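Chromosome replication initiation inhibitor protein (Agrobacterium tumefaciens, PDB 3FD3) probably acts as a LysR-type transcription factor that binds DNA, the part described here being its C-terminal substrate-binding domain. Local coordinates at residues Leu52-Val62 and Ile175-Ala185; His76-Met84 and Leu159-Leu167. All coordinates share one frame; numbering follows the deposited sequence. Where two conformers were deposited one is given.

Overall arrangement
Both contacts are built on strand 165-181, the long strand that returns along the mixed sheet of this LysR substrate-binding domain. Contact 1 pairs its C-terminal end with strand 53-56; contact 2 pairs its N-terminal end with the last residues of strand 66-79. In sequence, both segments of contact 2 (76-84 with 159-167) fall between the two of contact 1 (52-62 with 175-185). Their centres lie about 33 Å apart, to either side of the middle of the chain, and their nearest atoms are about 9 Å apart. Strands 66-79 and 165-181 thus link two ends of an elongated molecule, as the crossover strands of periplasmic-binding-protein-like domains do.

Contact 1: residues Leu52-Val62 and Ile175-Ala185; sequences LAAVTAHDKPV and IPLYWQVNRLA
Q180, near the end of strand 165-181, reaches across to the loop that follows strand 53-56. Its CB lies beside the carbonyl of A54, and CG rests on CG2 of T56 at 3.9 Å. The chain then bends at chi2 (-140°), bringing the amide into the turn of residues 58-62. There NE2 donates to H58 O at 3.0 Å and to K60 O at 3.1 Å, both partners close to the amide plane but each carbonyl approached from above its own plane. OE1 receives the N-H of V62 on a lone pair, almost dead straight (179°). Glutamine suits this buried place because one flat group supplies two donors and an acceptor, and all three bonds fix its rotation.

Nearby, the Y178 ring carries CA of D59 over its face, 3.8 Å from the ring centroid, a CH-pi contact. On the side of the sheet covered by helix 190-203, A53 is small enough for its CB to meet CH2 of W179 at 3.4 Å, while W179 NE1 is hydrogen-bonded to T193 OG1. Backbone bonds such as A54 N to Q180 O join the strands: 165-181 runs antiparallel beside 53-56, the last of three parallel strands, as in PBP-type alpha/beta domains.

Contact 2: residues His76-Met84 and Leu159-Leu167; sequences HATASPDFM and LAAGRLVEL
H76 and E166 meet through a hydrogen bond from ND1 to OE1, 2.8 Å long. The ring and carboxylate planes stand perpendicular, and ND1 reaches OE1 from above the carboxylate plane. A water that accepts from A77 N lies 3.2 Å from E166 OE1. Histidine and glutamate suit this partly exposed site, where an N-H can face a carboxylate that would probably favour a protonated ring.

Beside this pair the backbones bond as antiparallel strands: A79 exchanges bonds with V165, 2.9 Å for V165 N to A79 O, and L167 N donates to A77 O. These join the last residues of strand 66-79 to the start of strand 165-181, within the mixed sheet of the substrate-binding domain.

Apolar side chains gather on the flank carrying A79 and V165. In selenomethionine M84, chi2 (-62°) turns SE toward CD1 of L167, 3.8 Å away, and chi3 (-65°) then folds CE back near L167 CA. CG of M84 faces CG2 of V165 in the conformer described. CD1 of L167 also reaches CB of A79, with W115, F88 and W147 around L167.

Farther out, S80 caps the helix carrying M84, its OG accepting from F83 N at 3.1 Å. G162, at positive phi, closes helix 152-161 with a Schellman motif, and its carbonyl O meets CG of P81 at 3.3 Å.

Contact 1: residues Leu52-Val62 and Ile175-Ala185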
loop_
_atom_site.group_PDB
_atom_site.type_symbol
_atom_site.label_atom_id
_atom_site.label_comp_id
_atom_site.label_asym_id
_atom_site.label_seq_id
_atom_site.Cartn_x
_atom_site.Cartn_y
_atom_site.Cartn_z
ATOM N N LEU A 52 -18.907 -5.361 -8.459
ATOM C CA LEU A 52 -20.270 -4.842 -8.345
ATOM C C LEU A 52 -20.336 -3.350 -8.069
ATOM O O LEU A 52 -21.380 -2.731 -8.244
ATOM C CB LEU A 52 -21.023 -5.570 -7.226
ATOM C CG LEU A 52 -21.242 -7.044 -7.492
ATOM C CD1 LEU A 52 -22.010 -7.685 -6.326
ATOM C CD2 LEU A 52 -22.013 -7.188 -8.793
ATOM N N ALA A 53 -19.245 -2.791 -7.586
ATOM C CA ALA A 53 -19.202 -1.409 -7.160
ATOM C C ALA A 53 -17.769 -0.952 -7.091
ATOM O O ALA A 53 -16.829 -1.771 -6.980
ATOM C CB ALA A 53 -19.859 -1.217 -5.781
ATOM N N ALA A 54 -17.592 0.363 -7.193
ATOM C CA ALA A 54 -16.238 0.927 -7.234
ATOM C C ALA A 54 -16.231 2.389 -6.824
ATOM O O ALA A 54 -17.145 3.148 -7.187
ATOM C CB ALA A 54 -15.632 0.788 -8.623
ATOM N N VAL A 55 -15.173 2.758 -6.088
ATOM C CA VAL A 55 -14.745 4.135 -5.927
ATOM C C VAL A 55 -13.827 4.407 -7.095
ATOM O O VAL A 55 -12.824 3.677 -7.312
ATOM C CB VAL A 55 -14.007 4.366 -4.571
ATOM C CG1 VAL A 55 -13.344 5.781 -4.532
ATOM C CG2 VAL A 55 -14.953 4.142 -3.392
ATOM N N THR A 56 -14.140 5.444 -7.853
ATOM C CA THR A 56 -13.398 5.773 -9.077
ATOM C C THR A 56 -13.398 7.274 -9.323
ATOM O O THR A 56 -14.317 7.976 -8.908
ATOM C CB THR A 56 -14.003 5.050 -10.277
ATOM O OG1 THR A 56 -13.299 5.398 -11.468
ATOM C CG2 THR A 56 -15.483 5.396 -10.422
ATOM N N ALA A 57 -12.357 7.762 -10.011
ATOM C CA ALA A 57 -12.354 9.132 -10.524
ATOM C C ALA A 57 -13.198 9.318 -11.800
ATOM O O ALA A 57 -13.378 10.445 -12.232
ATOM C CB ALA A 57 -10.910 9.618 -10.766
ATOM N N HIS A 58 -13.647 8.199 -12.377
ATOM C CA HIS A 58 -14.524 8.204 -13.539
ATOM C C HIS A 58 -15.956 8.559 -13.161
ATOM O O HIS A 58 -16.622 7.857 -12.404
ATOM C CB HIS A 58 -14.531 6.853 -14.251
ATOM C CG HIS A 58 -13.330 6.625 -15.099
ATOM N ND1 HIS A 58 -13.140 7.268 -16.304
ATOM C CD2 HIS A 58 -12.247 5.838 -14.914
ATOM C CE1 HIS A 58 -11.990 6.881 -16.825
ATOM N NE2 HIS A 58 -11.430 6.013 -16.002
ATOM N N ASP A 59 -16.401 9.670 -13.754
ATOM C CA ASP A 59 -17.705 10.323 -13.523
ATOM C C ASP A 59 -18.805 9.721 -14.388
ATOM O O ASP A 59 -19.990 9.642 -14.012
ATOM C CB ASP A 59 -17.548 11.780 -13.969
ATOM C CG ASP A 59 -16.126 12.093 -14.414
ATOM O OD1 ASP A 59 -15.208 11.393 -13.936
ATOM O OD2 ASP A 59 -15.913 13.003 -15.253
ATOM N N LYS A 60 -18.382 9.367 -15.592
ATOM C CA LYS A 60 -19.231 8.972 -16.666
ATOM C C LYS A 60 -19.753 7.608 -16.341
ATOM O O LYS A 60 -18.993 6.706 -15.974
ATOM C CB LYS A 60 -18.476 9.046 -17.997
ATOM C CG LYS A 60 -18.440 10.473 -18.531
ATOM C CD LYS A 60 -17.042 10.934 -18.940
ATOM C CE LYS A 60 -17.051 12.421 -19.318
ATOM N NZ LYS A 60 -15.851 12.827 -20.105
ATOM N N PRO A 61 -21.080 7.471 -16.421
ATOM C CA PRO A 61 -21.714 6.238 -16.049
ATOM C C PRO A 61 -21.252 5.144 -16.954
ATOM O O PRO A 61 -21.225 5.306 -18.182
ATOM C CB PRO A 61 -23.201 6.517 -16.274
ATOM C CG PRO A 61 -23.248 7.690 -17.191
ATOM C CD PRO A 61 -22.040 8.478 -16.911
ATOM N N VAL A 62 -20.849 4.047 -16.357
ATOM C CA VAL A 62 -20.726 2.828 -17.094
ATOM C C VAL A 62 -22.195 2.592 -17.304
ATOM O O VAL A 62 -23.018 2.765 -16.360
ATOM C CB VAL A 62 -20.064 1.697 -16.273
ATOM C CG1 VAL A 62 -19.547 0.585 -17.204
ATOM C CG2 VAL A 62 -18.930 2.244 -15.432
ATOM N N ILE A 175 -9.198 15.974 -6.998
ATOM C CA ILE A 175 -9.738 14.914 -7.822
ATOM C C ILE A 175 -11.111 14.507 -7.265
ATOM O O ILE A 175 -11.215 13.931 -6.174
ATOM C CB ILE A 175 -8.815 13.685 -7.831
ATOM C CG1 ILE A 175 -7.419 14.053 -8.366
ATOM C CG2 ILE A 175 -9.439 12.567 -8.654
ATOM C CD1 ILE A 175 -7.372 14.535 -9.788
ATOM N N PRO A 176 -12.172 14.834 -7.992
ATOM C CA PRO A 176 -13.492 14.371 -7.550
ATOM C C PRO A 176 -13.584 12.853 -7.664
ATOM O O PRO A 176 -13.056 12.279 -8.634
ATOM C CB PRO A 176 -14.455 15.026 -8.552
ATOM C CG PRO A 176 -13.744 16.146 -9.121
ATOM C CD PRO A 176 -12.278 15.700 -9.176
ATOM N N LEU A 177 -14.252 12.226 -6.696
ATOM C CA LEU A 177 -14.437 10.784 -6.690
ATOM C C LEU A 177 -15.921 10.425 -6.762
ATOM O O LEU A 177 -16.778 11.208 -6.366
ATOM C CB LEU A 177 -13.845 10.181 -5.439
ATOM C CG LEU A 177 -12.321 10.272 -5.285
ATOM C CD1 LEU A 177 -11.979 9.609 -3.972
ATOM C CD2 LEU A 177 -11.615 9.591 -6.475
ATOM N N TYR A 178 -16.189 9.236 -7.290
ATOM C CA TYR A 178 -17.544 8.762 -7.538
ATOM C C TYR A 178 -17.680 7.329 -7.058
ATOM O O TYR A 178 -16.724 6.562 -7.059
ATOM C CB TYR A 178 -17.849 8.829 -9.041
ATOM C CG TYR A 178 -17.715 10.219 -9.552
ATOM C CD1 TYR A 178 -18.794 11.095 -9.523
ATOM C CD2 TYR A 178 -16.490 10.701 -10.004
ATOM C CE1 TYR A 178 -18.671 12.393 -9.926
ATOM C CE2 TYR A 178 -16.361 12.007 -10.417
ATOM C CZ TYR A 178 -17.452 12.855 -10.374
ATOM O OH TYR A 178 -17.326 14.166 -10.808
ATOM N N TRP A 179 -18.889 6.977 -6.636
ATOM C CA TRP A 179 -19.242 5.624 -6.262
ATOM C C TRP A 179 -20.184 5.105 -7.346
ATOM O O TRP A 179 -21.283 5.679 -7.560
ATOM C CB TRP A 179 -19.934 5.680 -4.922
ATOM C CG TRP A 179 -20.458 4.394 -4.348
ATOM C CD1 TRP A 179 -21.765 4.129 -4.006
ATOM C CD2 TRP A 179 -19.712 3.225 -3.972
ATOM N NE1 TRP A 179 -21.874 2.861 -3.462
ATOM C CE2 TRP A 179 -20.641 2.278 -3.456
ATOM C CE3 TRP A 179 -18.368 2.856 -4.074
ATOM C CZ2 TRP A 179 -20.253 1.003 -3.019
ATOM C CZ3 TRP A 179 -17.985 1.590 -3.620
ATOM C CH2 TRP A 179 -18.923 0.692 -3.079
ATOM N N GLN A 180 -19.773 4.038 -8.025
ATOM C CA GLN A 180 -20.519 3.445 -9.146
ATOM C C GLN A 180 -20.963 2.072 -8.678
ATOM O O GLN A 180 -20.171 1.347 -8.092
ATOM C CB GLN A 180 -19.685 3.357 -10.422
ATOM C CG GLN A 180 -19.306 4.715 -11.016
ATOM C CD GLN A 180 -19.364 4.796 -12.545
ATOM O OE1 GLN A 180 -20.110 4.063 -13.201
ATOM N NE2 GLN A 180 -18.582 5.719 -13.117
ATOM N N VAL A 181 -22.247 1.747 -8.834
ATOM C CA VAL A 181 -22.784 0.470 -8.366
ATOM C C VAL A 181 -23.612 -0.166 -9.454
ATOM O O VAL A 181 -24.435 0.498 -10.094
ATOM C CB VAL A 181 -23.687 0.629 -7.119
ATOM C CG1 VAL A 181 -24.138 -0.740 -6.612
ATOM C CG2 VAL A 181 -22.941 1.445 -6.020
ATOM N N ASN A 182 -23.381 -1.455 -9.688
ATOM C CA ASN A 182 -24.206 -2.232 -10.615
ATOM C C ASN A 182 -25.673 -2.082 -10.222
ATOM O O ASN A 182 -26.046 -2.344 -9.077
ATOM C CB ASN A 182 -23.774 -3.691 -10.531
ATOM C CG ASN A 182 -24.515 -4.583 -11.461
ATOM O OD1 ASN A 182 -25.758 -4.675 -11.405
ATOM N ND2 ASN A 182 -23.771 -5.295 -12.322
ATOM N N ARG A 183 -26.504 -1.675 -11.182
ATOM C CA ARG A 183 -27.903 -1.338 -10.893
ATOM C C ARG A 183 -28.668 -2.520 -10.295
ATOM O O ARG A 183 -29.530 -2.320 -9.454
ATOM C CB ARG A 183 -28.624 -0.832 -12.153
ATOM C CG ARG A 183 -28.975 -1.916 -13.168
ATOM C CD ARG A 183 -29.656 -1.355 -14.432
ATOM N NE ARG A 183 -29.698 -2.340 -15.516
ATOM C CZ ARG A 183 -30.685 -3.214 -15.683
ATOM N NH1 ARG A 183 -31.722 -3.216 -14.853
ATOM N NH2 ARG A 183 -30.648 -4.078 -16.679
ATOM N N LEU A 184 -28.321 -3.735 -10.716
ATOM C CA LEU A 184 -28.985 -4.950 -10.239
ATOM C C LEU A 184 -28.642 -5.335 -8.799
ATOM O O LEU A 184 -29.410 -6.082 -8.163
ATOM C CB LEU A 184 -28.696 -6.120 -11.184
ATOM C CG LEU A 184 -29.196 -5.957 -12.634
ATOM C CD1 LEU A 184 -28.734 -7.129 -13.507
ATOM C CD2 LEU A 184 -30.700 -5.816 -12.680
ATOM N N ALA A 185 -27.521 -4.818 -8.307
ATOM C CA ALA A 185 -27.062 -5.051 -6.941
ATOM C C ALA A 185 -27.376 -3.871 -6.034
ATOM O O ALA A 185 -27.246 -4.000 -4.814
ATOM C CB ALA A 185 -25.551 -5.324 -6.953
HETATM O O HOH W 1 -12.564 12.769 -11.204
#

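Contact 2: residues His76-Met84 and Leu159-Leu167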
loop_
_atom_site.group_PDB
_atom_site.type_symbol
_atom_site.label_atom_id
_atom_site.label_comp_id
_atom_site.label_asym_id
_atom_site.label_seq_id
_atom_site.Cartn_x
_atom_site.Cartn_y
_atom_site.Cartn_z
ATOM N N HIS A 76 -1.605 17.473 -2.127
ATOM C CA HIS A 76 -0.610 18.546 -2.055
ATOM C C HIS A 76 0.736 18.015 -2.562
ATOM O O HIS A 76 1.118 16.876 -2.259
ATOM C CB HIS A 76 -0.454 19.064 -0.624
ATOM C CG HIS A 76 -1.680 19.739 -0.086
ATOM N ND1 HIS A 76 -1.979 21.061 -0.328
ATOM C CD2 HIS A 76 -2.697 19.256 0.664
ATOM C CE1 HIS A 76 -3.123 21.365 0.255
ATOM N NE2 HIS A 76 -3.577 20.293 0.876
ATOM N N ALA A 77 1.430 18.846 -3.334
ATOM C CA ALA A 77 2.766 18.526 -3.829
ATOM C C ALA A 77 3.743 18.825 -2.691
ATOM O O ALA A 77 3.884 19.972 -2.279
ATOM C CB ALA A 77 3.095 19.365 -5.070
ATOM N N THR A 78 4.388 17.785 -2.173
ATOM C CA THR A 78 5.133 17.869 -0.927
ATOM C C THR A 78 6.523 17.225 -1.029
ATOM O O THR A 78 6.767 16.290 -1.800
ATOM C CB THR A 78 4.398 17.187 0.249
ATOM O OG1 THR A 78 4.106 15.830 -0.113
ATOM C CG2 THR A 78 3.130 17.947 0.657
ATOM N N ALA A 79 7.438 17.751 -0.244
ATOM C CA ALA A 79 8.778 17.153 -0.091
ATOM C C ALA A 79 9.274 17.500 1.307
ATOM O O ALA A 79 8.655 18.295 2.020
ATOM C CB ALA A 79 9.752 17.688 -1.150
ATOM N N SER A 80 10.399 16.918 1.701
ATOM C CA SER A 80 10.966 17.242 3.008
ATOM C C SER A 80 11.731 18.576 2.938
ATOM O O SER A 80 12.104 19.022 1.853
ATOM C CB SER A 80 11.903 16.127 3.494
ATOM O OG SER A 80 13.163 16.192 2.876
ATOM N N PRO A 81 11.976 19.216 4.088
ATOM C CA PRO A 81 12.789 20.444 4.091
ATOM C C PRO A 81 14.190 20.290 3.465
ATOM O O PRO A 81 14.646 21.158 2.724
ATOM C CB PRO A 81 12.894 20.771 5.583
ATOM C CG PRO A 81 11.621 20.268 6.145
ATOM C CD PRO A 81 11.401 18.956 5.421
ATOM N N ASP A 82 14.843 19.162 3.731
ATOM C CA ASP A 82 16.150 18.886 3.151
ATOM C C ASP A 82 16.039 18.710 1.634
ATOM O O ASP A 82 16.892 19.187 0.932
ATOM C CB ASP A 82 16.788 17.645 3.785
ATOM C CG ASP A 82 18.108 17.229 3.098
ATOM O OD1 ASP A 82 19.055 17.986 3.184
ATOM O OD2 ASP A 82 18.122 16.159 2.440
ATOM N N PHE A 83 14.991 18.036 1.152
ATOM C CA PHE A 83 14.755 17.939 -0.294
ATOM C C PHE A 83 14.648 19.316 -0.944
ATOM O O PHE A 83 15.242 19.579 -2.005
ATOM C CB PHE A 83 13.523 17.098 -0.614
ATOM C CG PHE A 83 13.399 16.782 -2.061
ATOM C CD1 PHE A 83 12.820 17.685 -2.935
ATOM C CD2 PHE A 83 13.901 15.599 -2.551
ATOM C CE1 PHE A 83 12.739 17.400 -4.265
ATOM C CE2 PHE A 83 13.832 15.316 -3.860
ATOM C CZ PHE A 83 13.239 16.205 -4.731
HETATM N N MSE A 84 13.865 20.193 -0.311
HETATM C CA MSE A 84 13.678 21.535 -0.818
HETATM C C MSE A 84 15.023 22.276 -0.841
HETATM O O MSE A 84 15.352 23.006 -1.801
HETATM C CB MSE A 84 12.665 22.319 0.052
HETATM C CG MSE A 84 11.276 21.769 0.140
HETATM SE SE MSE A 84 10.341 21.709 -1.547
HETATM C CE MSE A 84 10.242 23.582 -1.864
ATOM N N LEU A 159 2.736 18.261 7.454
ATOM C CA LEU A 159 2.808 19.664 7.044
ATOM C C LEU A 159 2.775 20.589 8.249
ATOM O O LEU A 159 3.595 21.511 8.359
ATOM C CB LEU A 159 1.690 20.016 6.057
ATOM C CG LEU A 159 1.862 19.447 4.642
ATOM C CD1 LEU A 159 0.579 19.604 3.828
ATOM C CD2 LEU A 159 3.069 20.075 3.885
ATOM N N ALA A 160 1.854 20.306 9.165
ATOM C CA ALA A 160 1.708 21.099 10.381
ATOM C C ALA A 160 2.980 21.036 11.239
ATOM O O ALA A 160 3.377 22.047 11.817
ATOM C CB ALA A 160 0.461 20.650 11.184
ATOM N N ALA A 161 3.626 19.867 11.280
ATOM C CA ALA A 161 4.836 19.650 12.084
ATOM C C ALA A 161 6.103 20.113 11.392
ATOM O O ALA A 161 7.155 20.217 12.037
ATOM C CB ALA A 161 4.982 18.156 12.436
ATOM N N GLY A 162 6.027 20.372 10.091
ATOM C CA GLY A 162 7.204 20.790 9.317
ATOM C C GLY A 162 8.061 19.647 8.801
ATOM O O GLY A 162 9.162 19.885 8.286
ATOM N N ARG A 163 7.572 18.412 8.930
ATOM C CA ARG A 163 8.281 17.240 8.407
ATOM C C ARG A 163 8.149 17.155 6.887
ATOM O O ARG A 163 8.967 16.523 6.210
ATOM C CB ARG A 163 7.753 15.961 9.050
ATOM C CG ARG A 163 8.122 15.779 10.518
ATOM C CD ARG A 163 7.593 14.464 11.081
ATOM N NE ARG A 163 6.129 14.422 11.151
ATOM C CZ ARG A 163 5.378 14.778 12.196
ATOM N NH1 ARG A 163 5.920 15.276 13.312
ATOM N NH2 ARG A 163 4.050 14.664 12.112
ATOM N N LEU A 164 7.078 17.743 6.370
ATOM C CA LEU A 164 6.930 18.001 4.955
ATOM C C LEU A 164 6.614 19.478 4.755
ATOM O O LEU A 164 6.137 20.153 5.673
ATOM C CB LEU A 164 5.826 17.147 4.333
ATOM C CG LEU A 164 6.039 15.633 4.286
ATOM C CD1 LEU A 164 4.785 14.907 3.777
ATOM C CD2 LEU A 164 7.264 15.267 3.398
ATOM N N VAL A 165 6.897 19.981 3.562
ATOM C CA VAL A 165 6.455 21.296 3.185
ATOM C C VAL A 165 5.903 21.200 1.780
ATOM O O VAL A 165 6.244 20.287 1.017
ATOM C CB VAL A 165 7.585 22.318 3.229
ATOM C CG1 VAL A 165 8.077 22.514 4.671
ATOM C CG2 VAL A 165 8.717 21.894 2.301
ATOM N N GLU A 166 5.036 22.148 1.455
ATOM C CA GLU A 166 4.444 22.232 0.125
ATOM C C GLU A 166 5.446 22.896 -0.800
ATOM O O GLU A 166 6.018 23.929 -0.438
ATOM C CB GLU A 166 3.186 23.076 0.135
ATOM C CG GLU A 166 1.947 22.335 0.418
ATOM C CD GLU A 166 0.687 23.195 0.178
ATOM O OE1 GLU A 166 -0.052 23.002 -0.839
ATOM O OE2 GLU A 166 0.461 24.080 1.006
ATOM N N LEU A 167 5.667 22.327 -1.978
ATOM C CA LEU A 167 6.542 22.995 -2.957
ATOM C C LEU A 167 6.107 24.420 -3.232
ATOM O O LEU A 167 6.952 25.335 -3.312
ATOM C CB LEU A 167 6.615 22.213 -4.258
ATOM C CG LEU A 167 7.644 21.068 -4.288
ATOM C CD1 LEU A 167 7.381 19.964 -3.241
ATOM C CD2 LEU A 167 7.704 20.467 -5.654
HETATM O O HOH W 2 0.194 21.453 -3.681
#